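Local coordinates for protein endo-1,4-b-d-mannanase (Trichoderma reesei, PDB 1QNR) that catalyses the internal hydrolysis of 1,4-beta-D-mannosidic bonds in mannans, as a family 5 glycoside hydrolase built on a TIM barrel, at residues 19-23 with 339-343; 40-45 with 308-312; 71-75 with 143-147. All blocks are in the same frame, centred on the assembly; numbering follows the deposited sequence.

Contact 1. Residues 19-23 with 339-343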
loop_
_atom_site.group_PDB
_atom_site.type_symbol
_atom_site.label_atom_id
_atom_site.label_comp_id
_atom_site.label_asym_id
_atom_site.label_seq_id
_atom_site.Cartn_x
_atom_site.Cartn_y
_atom_site.Cartn_z
ATOM N N GLY A 19 -19.955 0.944 1.485
ATOM C CA GLY A 19 -19.815 2.398 1.587
ATOM C C GLY A 19 -18.324 2.865 1.703
ATOM O O GLY A 19 -17.438 2.024 1.822
ATOM N N TYR A 20 -18.134 4.155 1.585
ATOM C CA TYR A 20 -16.786 4.772 1.664
ATOM C C TYR A 20 -16.081 4.448 2.982
ATOM O O TYR A 20 -16.723 4.393 4.037
ATOM C CB TYR A 20 -17.004 6.297 1.580
ATOM C CG TYR A 20 -15.677 7.064 1.339
ATOM C CD1 TYR A 20 -14.872 7.503 2.379
ATOM C CD2 TYR A 20 -15.312 7.366 0.018
ATOM C CE1 TYR A 20 -13.680 8.228 2.145
ATOM C CE2 TYR A 20 -14.118 8.073 -0.260
ATOM C CZ TYR A 20 -13.324 8.486 0.794
ATOM O OH TYR A 20 -12.151 9.214 0.579
ATOM N N PHE A 21 -14.728 4.237 2.920
ATOM C CA PHE A 21 -13.969 3.955 4.141
ATOM C C PHE A 21 -12.810 4.935 4.286
ATOM O O PHE A 21 -12.240 5.441 3.297
ATOM C CB PHE A 21 -13.406 2.510 4.145
ATOM C CG PHE A 21 -12.204 2.268 3.243
ATOM C CD1 PHE A 21 -10.900 2.518 3.646
ATOM C CD2 PHE A 21 -12.412 1.770 1.949
ATOM C CE1 PHE A 21 -9.816 2.335 2.763
ATOM C CE2 PHE A 21 -11.329 1.559 1.071
ATOM C CZ PHE A 21 -10.028 1.795 1.488
ATOM N N ALA A 22 -12.429 5.169 5.551
ATOM C CA ALA A 22 -11.130 5.824 5.846
ATOM C C ALA A 22 -10.187 4.793 6.439
ATOM O O ALA A 22 -10.567 3.951 7.265
ATOM C CB ALA A 22 -11.267 7.017 6.811
ATOM N N GLY A 23 -8.896 4.907 6.035
ATOM C CA GLY A 23 -7.842 4.036 6.605
ATOM C C GLY A 23 -6.523 4.828 6.807
ATOM O O GLY A 23 -6.532 6.060 6.711
ATOM N N HIS A 339 -12.685 13.715 10.044
ATOM C CA HIS A 339 -12.976 13.079 8.753
ATOM C C HIS A 339 -13.814 11.849 8.911
ATOM O O HIS A 339 -14.865 11.703 8.197
ATOM C CB HIS A 339 -11.610 12.703 8.108
ATOM C CG HIS A 339 -11.759 12.131 6.730
ATOM N ND1 HIS A 339 -12.616 12.660 5.741
ATOM C CD2 HIS A 339 -11.114 11.086 6.131
ATOM C CE1 HIS A 339 -12.470 11.955 4.628
ATOM N NE2 HIS A 339 -11.542 10.984 4.804
ATOM N N VAL A 340 -13.546 10.982 9.902
ATOM C CA VAL A 340 -14.442 9.850 10.203
ATOM C C VAL A 340 -15.856 10.363 10.555
ATOM O O VAL A 340 -16.846 9.754 10.082
ATOM C CB VAL A 340 -13.859 8.978 11.357
ATOM C CG1 VAL A 340 -14.868 7.914 11.858
ATOM C CG2 VAL A 340 -12.562 8.300 10.824
ATOM N N ASP A 341 -15.964 11.491 11.268
ATOM C CA ASP A 341 -17.333 11.982 11.605
ATOM C C ASP A 341 -18.052 12.437 10.358
ATOM O O ASP A 341 -19.292 12.240 10.275
ATOM C CB ASP A 341 -17.203 13.077 12.674
ATOM C CG ASP A 341 -16.902 12.609 14.087
ATOM O OD1 ASP A 341 -16.960 11.408 14.425
ATOM O OD2 ASP A 341 -16.541 13.561 14.839
ATOM N N ALA A 342 -17.354 12.986 9.351
ATOM C CA ALA A 342 -18.037 13.459 8.129
ATOM C C ALA A 342 -18.448 12.292 7.257
ATOM O O ALA A 342 -19.438 12.391 6.486
ATOM C CB ALA A 342 -17.085 14.360 7.339
ATOM N N ILE A 343 -17.694 11.160 7.282
ATOM C CA ILE A 343 -18.086 9.984 6.510
ATOM C C ILE A 343 -19.351 9.357 7.084
ATOM O O ILE A 343 -20.230 8.935 6.330
ATOM C CB ILE A 343 -16.895 8.957 6.551
ATOM C CG1 ILE A 343 -15.726 9.528 5.747
ATOM C CG2 ILE A 343 -17.311 7.574 6.044
ATOM C CD1 ILE A 343 -14.401 8.760 5.979
#

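Contact 2. Residues 40-45 with 308-312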
loop_
_atom_site.group_PDB
_atom_site.type_symbol
_atom_site.label_atom_id
_atom_site.label_comp_id
_atom_site.label_asym_id
_atom_site.label_seq_id
_atom_site.Cartn_x
_atom_site.Cartn_y
_atom_site.Cartn_z
ATOM N N SER A 40 -1.586 -2.236 21.101
ATOM C CA SER A 40 -2.012 -0.876 21.461
ATOM C C SER A 40 -2.217 -0.013 20.222
ATOM O O SER A 40 -3.164 0.780 20.156
ATOM C CB SER A 40 -1.043 -0.220 22.472
ATOM O OG SER A 40 0.292 -0.163 21.993
ATOM N N THR A 41 -1.369 -0.158 19.213
ATOM C CA THR A 41 -1.494 0.647 17.991
ATOM C C THR A 41 -2.805 0.305 17.256
ATOM O O THR A 41 -3.572 1.205 16.843
ATOM C CB THR A 41 -0.279 0.360 17.083
ATOM O OG1 THR A 41 0.943 0.704 17.811
ATOM C CG2 THR A 41 -0.328 1.211 15.792
ATOM N N PHE A 42 -3.099 -1.009 17.091
ATOM C CA PHE A 42 -4.359 -1.384 16.414
ATOM C C PHE A 42 -5.571 -1.046 17.262
ATOM O O PHE A 42 -6.651 -0.702 16.675
ATOM C CB PHE A 42 -4.305 -2.870 15.994
ATOM C CG PHE A 42 -3.548 -3.127 14.722
ATOM C CD1 PHE A 42 -2.770 -2.178 14.051
ATOM C CD2 PHE A 42 -3.678 -4.392 14.134
ATOM C CE1 PHE A 42 -2.137 -2.463 12.810
ATOM C CE2 PHE A 42 -3.050 -4.678 12.942
ATOM C CZ PHE A 42 -2.273 -3.718 12.270
ATOM N N SER A 43 -5.473 -1.068 18.594
ATOM C CA SER A 43 -6.613 -0.591 19.412
ATOM C C SER A 43 -6.923 0.857 19.091
ATOM O O SER A 43 -8.066 1.303 18.883
ATOM C CB SER A 43 -6.308 -0.815 20.934
ATOM O OG SER A 43 -7.437 -0.323 21.725
ATOM N N HIS A 44 -5.908 1.735 18.965
ATOM C CA HIS A 44 -6.092 3.174 18.686
ATOM C C HIS A 44 -6.637 3.442 17.283
ATOM O O HIS A 44 -7.510 4.303 17.079
ATOM C CB HIS A 44 -4.722 3.875 18.843
ATOM C CG HIS A 44 -4.143 3.755 20.210
ATOM N ND1 HIS A 44 -2.797 3.988 20.405
ATOM C CD2 HIS A 44 -4.644 3.459 21.455
ATOM C CE1 HIS A 44 -2.462 3.803 21.684
ATOM N NE2 HIS A 44 -3.571 3.481 22.354
ATOM N N ILE A 45 -6.104 2.683 16.282
ATOM C CA ILE A 45 -6.651 2.854 14.901
ATOM C C ILE A 45 -8.123 2.414 14.852
ATOM O O ILE A 45 -8.958 3.147 14.288
ATOM C CB ILE A 45 -5.781 1.991 13.932
ATOM C CG1 ILE A 45 -4.401 2.613 13.809
ATOM C CG2 ILE A 45 -6.432 1.834 12.547
ATOM C CD1 ILE A 45 -3.397 1.752 12.996
ATOM N N TRP A 308 0.287 6.914 10.028
ATOM C CA TRP A 308 0.071 6.835 11.475
ATOM C C TRP A 308 1.354 6.954 12.289
ATOM O O TRP A 308 2.370 6.356 11.902
ATOM C CB TRP A 308 -0.561 5.413 11.755
ATOM C CG TRP A 308 -1.193 5.250 13.135
ATOM C CD1 TRP A 308 -0.635 4.726 14.246
ATOM C CD2 TRP A 308 -2.489 5.774 13.489
ATOM N NE1 TRP A 308 -1.567 4.791 15.309
ATOM C CE2 TRP A 308 -2.699 5.493 14.860
ATOM C CE3 TRP A 308 -3.515 6.410 12.736
ATOM C CZ2 TRP A 308 -3.894 5.819 15.550
ATOM C CZ3 TRP A 308 -4.704 6.740 13.428
ATOM C CH2 TRP A 308 -4.866 6.451 14.833
ATOM N N GLY A 309 1.283 7.699 13.404
ATOM C CA GLY A 309 2.378 7.692 14.416
ATOM C C GLY A 309 1.762 7.316 15.777
ATOM O O GLY A 309 0.609 7.680 16.020
ATOM N N ASP A 310 2.534 6.529 16.532
ATOM C CA ASP A 310 1.981 6.157 17.862
ATOM C C ASP A 310 3.134 5.952 18.844
ATOM O O ASP A 310 4.335 6.083 18.496
ATOM C CB ASP A 310 1.143 4.849 17.722
ATOM C CG ASP A 310 -0.084 4.872 18.636
ATOM O OD1 ASP A 310 -0.017 5.372 19.807
ATOM O OD2 ASP A 310 -1.146 4.333 18.188
ATOM N N THR A 311 2.807 5.718 20.116
ATOM C CA THR A 311 3.800 5.508 21.158
ATOM C C THR A 311 3.422 4.318 22.017
ATOM O O THR A 311 2.228 3.849 21.950
ATOM C CB THR A 311 3.947 6.771 22.064
ATOM O OG1 THR A 311 2.748 6.970 22.844
ATOM C CG2 THR A 311 4.258 8.017 21.243
ATOM N N PHE A 312 4.375 3.719 22.726
ATOM C CA PHE A 312 4.190 2.393 23.333
ATOM C C PHE A 312 4.253 2.446 24.865
ATOM O O PHE A 312 4.650 3.444 25.478
ATOM C CB PHE A 312 5.291 1.480 22.763
ATOM C CG PHE A 312 5.348 1.485 21.245
ATOM C CD1 PHE A 312 4.162 1.294 20.472
ATOM C CD2 PHE A 312 6.551 1.661 20.590
ATOM C CE1 PHE A 312 4.243 1.344 19.068
ATOM C CE2 PHE A 312 6.591 1.653 19.188
ATOM C CZ PHE A 312 5.430 1.548 18.410
HETATM O O HOH W 1 0.570 2.070 20.442
#

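Contact 3. Residues 71-75 with 143-147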
loop_
_atom_site.group_PDB
_atom_site.type_symbol
_atom_site.label_atom_id
_atom_site.label_comp_id
_atom_site.label_asym_id
_atom_site.label_seq_id
_atom_site.Cartn_x
_atom_site.Cartn_y
_atom_site.Cartn_z
ATOM N N TRP A 71 14.130 -9.876 9.585
ATOM C CA TRP A 71 14.320 -9.994 8.137
ATOM C C TRP A 71 13.335 -11.008 7.562
ATOM O O TRP A 71 13.116 -12.031 8.254
ATOM C CB TRP A 71 15.802 -10.354 7.772
ATOM C CG TRP A 71 16.294 -11.667 8.311
ATOM C CD1 TRP A 71 16.641 -11.910 9.623
ATOM C CD2 TRP A 71 16.521 -12.893 7.598
ATOM N NE1 TRP A 71 17.087 -13.214 9.733
ATOM C CE2 TRP A 71 17.001 -13.863 8.520
ATOM C CE3 TRP A 71 16.309 -13.287 6.246
ATOM C CZ2 TRP A 71 17.300 -15.155 8.104
ATOM C CZ3 TRP A 71 16.607 -14.592 5.830
ATOM C CH2 TRP A 71 17.109 -15.511 6.773
ATOM N N PHE A 72 12.710 -10.724 6.375
ATOM C CA PHE A 72 11.759 -11.706 5.833
ATOM C C PHE A 72 12.442 -12.530 4.716
ATOM O O PHE A 72 12.006 -13.681 4.515
ATOM C CB PHE A 72 10.514 -11.017 5.296
ATOM C CG PHE A 72 9.626 -10.292 6.343
ATOM C CD1 PHE A 72 9.778 -10.510 7.716
ATOM C CD2 PHE A 72 8.628 -9.425 5.916
ATOM C CE1 PHE A 72 8.939 -9.824 8.626
ATOM C CE2 PHE A 72 7.787 -8.741 6.806
ATOM C CZ PHE A 72 7.965 -8.969 8.166
ATOM N N GLN A 73 13.405 -12.002 3.971
ATOM C CA GLN A 73 14.017 -12.769 2.859
ATOM C C GLN A 73 15.464 -12.301 2.653
ATOM O O GLN A 73 15.709 -11.066 2.651
ATOM C CB GLN A 73 13.143 -12.505 1.590
ATOM C CG GLN A 73 13.704 -13.238 0.341
ATOM C CD GLN A 73 12.822 -13.122 -0.864
ATOM O OE1 GLN A 73 12.521 -14.080 -1.613
ATOM N NE2 GLN A 73 12.342 -11.888 -1.239
ATOM N N LYS A 74 16.374 -13.295 2.429
ATOM C CA LYS A 74 17.781 -12.985 2.090
ATOM C C LYS A 74 17.961 -13.377 0.623
ATOM O O LYS A 74 17.672 -14.524 0.232
ATOM C CB LYS A 74 18.706 -13.813 3.000
ATOM C CG LYS A 74 20.171 -13.634 2.491
ATOM C CD LYS A 74 21.189 -14.401 3.349
ATOM C CE LYS A 74 22.531 -14.411 2.598
ATOM N NZ LYS A 74 23.527 -15.355 3.227
ATOM N N LEU A 75 18.383 -12.419 -0.188
ATOM C CA LEU A 75 18.550 -12.571 -1.632
ATOM C C LEU A 75 20.020 -12.793 -1.961
ATOM O O LEU A 75 20.817 -11.932 -1.642
ATOM C CB LEU A 75 17.979 -11.336 -2.368
ATOM C CG LEU A 75 16.435 -11.226 -2.145
ATOM C CD1 LEU A 75 15.944 -9.874 -2.579
ATOM C CD2 LEU A 75 15.716 -12.376 -2.864
ATOM N N GLN A 143 12.512 -15.796 -7.936
ATOM C CA GLN A 143 12.545 -15.617 -6.480
ATOM C C GLN A 143 11.431 -14.716 -5.973
ATOM O O GLN A 143 10.806 -15.086 -4.930
ATOM C CB GLN A 143 13.944 -15.129 -6.008
ATOM C CG GLN A 143 14.085 -15.148 -4.496
ATOM C CD GLN A 143 13.968 -16.509 -3.849
ATOM O OE1 GLN A 143 14.385 -17.532 -4.439
ATOM N NE2 GLN A 143 13.424 -16.631 -2.626
ATOM N N TYR A 144 11.099 -13.621 -6.639
ATOM C CA TYR A 144 9.950 -12.762 -6.248
ATOM C C TYR A 144 8.681 -13.611 -6.187
ATOM O O TYR A 144 7.874 -13.470 -5.216
ATOM C CB TYR A 144 9.810 -11.584 -7.217
ATOM C CG TYR A 144 8.528 -10.775 -7.111
ATOM C CD1 TYR A 144 8.304 -9.853 -6.059
ATOM C CD2 TYR A 144 7.555 -10.873 -8.116
ATOM C CE1 TYR A 144 7.103 -9.136 -5.987
ATOM C CE2 TYR A 144 6.369 -10.117 -8.070
ATOM C CZ TYR A 144 6.145 -9.277 -6.972
ATOM O OH TYR A 144 4.935 -8.565 -6.993
ATOM N N ARG A 145 8.435 -14.454 -7.215
ATOM C CA ARG A 145 7.197 -15.266 -7.162
ATOM C C ARG A 145 7.254 -16.336 -6.057
ATOM O O ARG A 145 6.193 -16.653 -5.451
ATOM C CB ARG A 145 6.891 -15.950 -8.534
ATOM C CG ARG A 145 6.682 -14.892 -9.638
ATOM C CD ARG A 145 6.360 -15.667 -10.950
ATOM N NE ARG A 145 5.700 -14.758 -11.847
ATOM C CZ ARG A 145 4.710 -14.925 -12.688
ATOM N NH1 ARG A 145 4.436 -13.800 -13.370
ATOM N NH2 ARG A 145 4.042 -16.112 -12.845
ATOM N N LYS A 146 8.439 -16.857 -5.727
ATOM C CA LYS A 146 8.529 -17.798 -4.588
ATOM C C LYS A 146 8.191 -17.046 -3.298
ATOM O O LYS A 146 7.497 -17.604 -2.415
ATOM C CB LYS A 146 9.952 -18.384 -4.472
ATOM C CG LYS A 146 10.315 -19.469 -5.464
ATOM C CD LYS A 146 11.710 -20.055 -5.122
ATOM C CE LYS A 146 11.693 -20.853 -3.855
ATOM N NZ LYS A 146 12.790 -21.877 -3.773
ATOM N N TYR A 147 8.602 -15.771 -3.177
ATOM C CA TYR A 147 8.241 -14.987 -1.952
ATOM C C TYR A 147 6.778 -14.628 -1.923
ATOM O O TYR A 147 6.137 -14.805 -0.864
ATOM C CB TYR A 147 9.149 -13.674 -1.948
ATOM C CG TYR A 147 8.887 -12.915 -0.652
ATOM C CD1 TYR A 147 9.351 -13.468 0.567
ATOM C CD2 TYR A 147 8.179 -11.719 -0.638
ATOM C CE1 TYR A 147 9.078 -12.840 1.774
ATOM C CE2 TYR A 147 7.906 -11.080 0.586
ATOM C CZ TYR A 147 8.304 -11.676 1.752
ATOM O OH TYR A 147 8.010 -11.050 3.000
#

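Contact 1. Residues 19-23 with 339-343
In this TIM barrel the last helix, 330-343, packs on the outside of the first barrel strand, 21-25, and its residue I343 does so by reaching Y20 and A22. Over the short segments the strand and helix axes come within 9.1 Å and run nearly antiparallel, at 166°, as strand and covering helix do in an alpha/beta barrel.

I343 is the wedge. CG1 stands anti to the carbonyl carbon (chi1 -69°), which carries CD1 out to the strand, where it lies 3.7 Å from A22 CB and 3.8 Å from Y20 CD1. The isoleucine chain crosses the tyrosine side chain at about a right angle and meets the ring at its edge, near the ring plane. Its other branch covers backbone instead, with I343 CG2 3.8 Å from Y20 O. One turn earlier, H339 lays its ring beneath the same methyl, which sits over one face, offset toward the rim. The small methyl of A22 suits a strand position facing a helix this closely, for it fits among three side chains: besides I343 it comes 4.1 Å from H339 CD2 and 4.4 Å from V340 CG2.

No hydrogen bond crosses between the segments; the polar tips of Y20 and H339 converge instead on a third residue. Y20 OH and H339 NE2 both hydrogen-bond to D303 OD2, and Y20 OH also pairs with S294 OG. Each ring thus offers carbon atoms to I343 or A22 while its polar end is held by D303.

F21 points the opposite way from its two neighbours, its ring meeting F162 of strand 161-165. On the helix side, L295 of helix 283-295 touches both Y20 and I343, while strand 300-309, beside strand 21-25 in the sheet, supplies D303.

Contact 2. Residues 40-45 with 308-312
H44 and D310 join the helix 35-47 to the loop after strand 300-309 by a nearly straight hydrogen bond: H44 ND1 donates to D310 OD2 at 2.8 Å with an N-H...O angle of 165°. The acceptor uses its syn lone pair and lies in the imidazole plane. W308 NE1 gives a second bond to the same oxygen, D310 OD2, at 2.9 Å; it arrives on the anti side, 32° out of the carboxylate plane. The other oxygen, OD1, takes the backbone N of T311 through its anti lone pair. Three N-H groups thus fix the rotation of a buried carboxylate and would favour its charged form.

The apolar part centres on the W308 indole. I45 CG1 sits over one face, 3.6 Å from the centroid of the six-membered ring and 14° off its normal, a CH-pi contact that a flat indole and a branched aliphatic chain make well. H44 CB reaches the indole edge, and T41 CG2 lies 3.8 Å from W308 NE1. Farther on, T41 OG1 meets the rim of the F312 ring, 3.6 Å from CE1; the T41 hydroxyl also hydrogen-bonds to D37 O.

A water bridges the outer end. It donates to T41 OG1 and to T311 O, and pairs with S40 OG at 2.7 Å; the short hydroxyl side chains of S40 and T41 are what let a single water reach from the helix to T311 O.

H44 also stacks on Y327 and touches an attached N-acetylglucosamine. The whole belongs to the TIM barrel, whose first helix here meets the C-terminal end of the last barrel strand.

Contact 3. Residues 71-75 with 143-147
Q73 reaches from strand 73-74 to helix 138-155, passing along Y147 and ending on Q143. Its CB lies 4.0 Å from Y147 CD1. From there CG stands anti to the backbone N (chi1 179°) and the chain stays extended, which delivers the amide to the helix. CD rests 3.8 Å from Y147 CD1, and the amide plane is turned 36° from the phenol ring. At the tip OE1 accepts from Q143 NE2 at 2.9 Å, with an N-H...O angle of 167°; the oxygen lies in the Q143 amide plane. The same oxygen, Q73 OE1, touches Y147 CB at 3.4 Å. Q73 NE2 lies 3.7 Å from Y147 CG and hydrogen-bonds to D60 OD1 and Y123 OH.

Around this link the partners also meet apolar atoms. Q143 bends at its second torsion, bringing NE2 back to the strand while its CG packs 3.6 Å from L75 CD2. Y147 reaches on to F72: its OH lies 3.4 Å from F72 CD2 and hydrogen-bonds to G57 O, while its ring runs beside the Q73 chain.

Strand 73-74 is the middle of the small mixed sheet 60-61, 73-74, 81-82, which this contact joins to helix 138-155; I82 touches Q73, Q143 and Y147. All five touching residues are buried, and glutamine suits that, bringing an acceptor and a donor without net charge. The bond from NE2 to the D60 carboxylate is consistent with this orientation of the Q73 amide, and leaves its oxygen to accept from Q143. A specific polar bond, set among aromatic and aliphatic side chains, thus ties strand to helix.

Overall arrangement
The three contacts are nested along the chain: contact 3 lies inside the loop closed by contact 2, which lies inside that of contact 1. Contacts 1 and 2 are neighbours in the barrel wall, where strands 21-25 and 300-309 run side by side; their centres are 19 Å apart and their nearest atoms about 6 Å. Contact 3 is remote, its centre 36 Å from contact 1, on the opposite side of the chain's centre, and 29 Å from contact 2. None of the three contacts includes the glycan neighbours W114, E169, R171, E205, Y243, S246 or W247; in family 5 the active site lies at the C-terminal ends of the barrel strands.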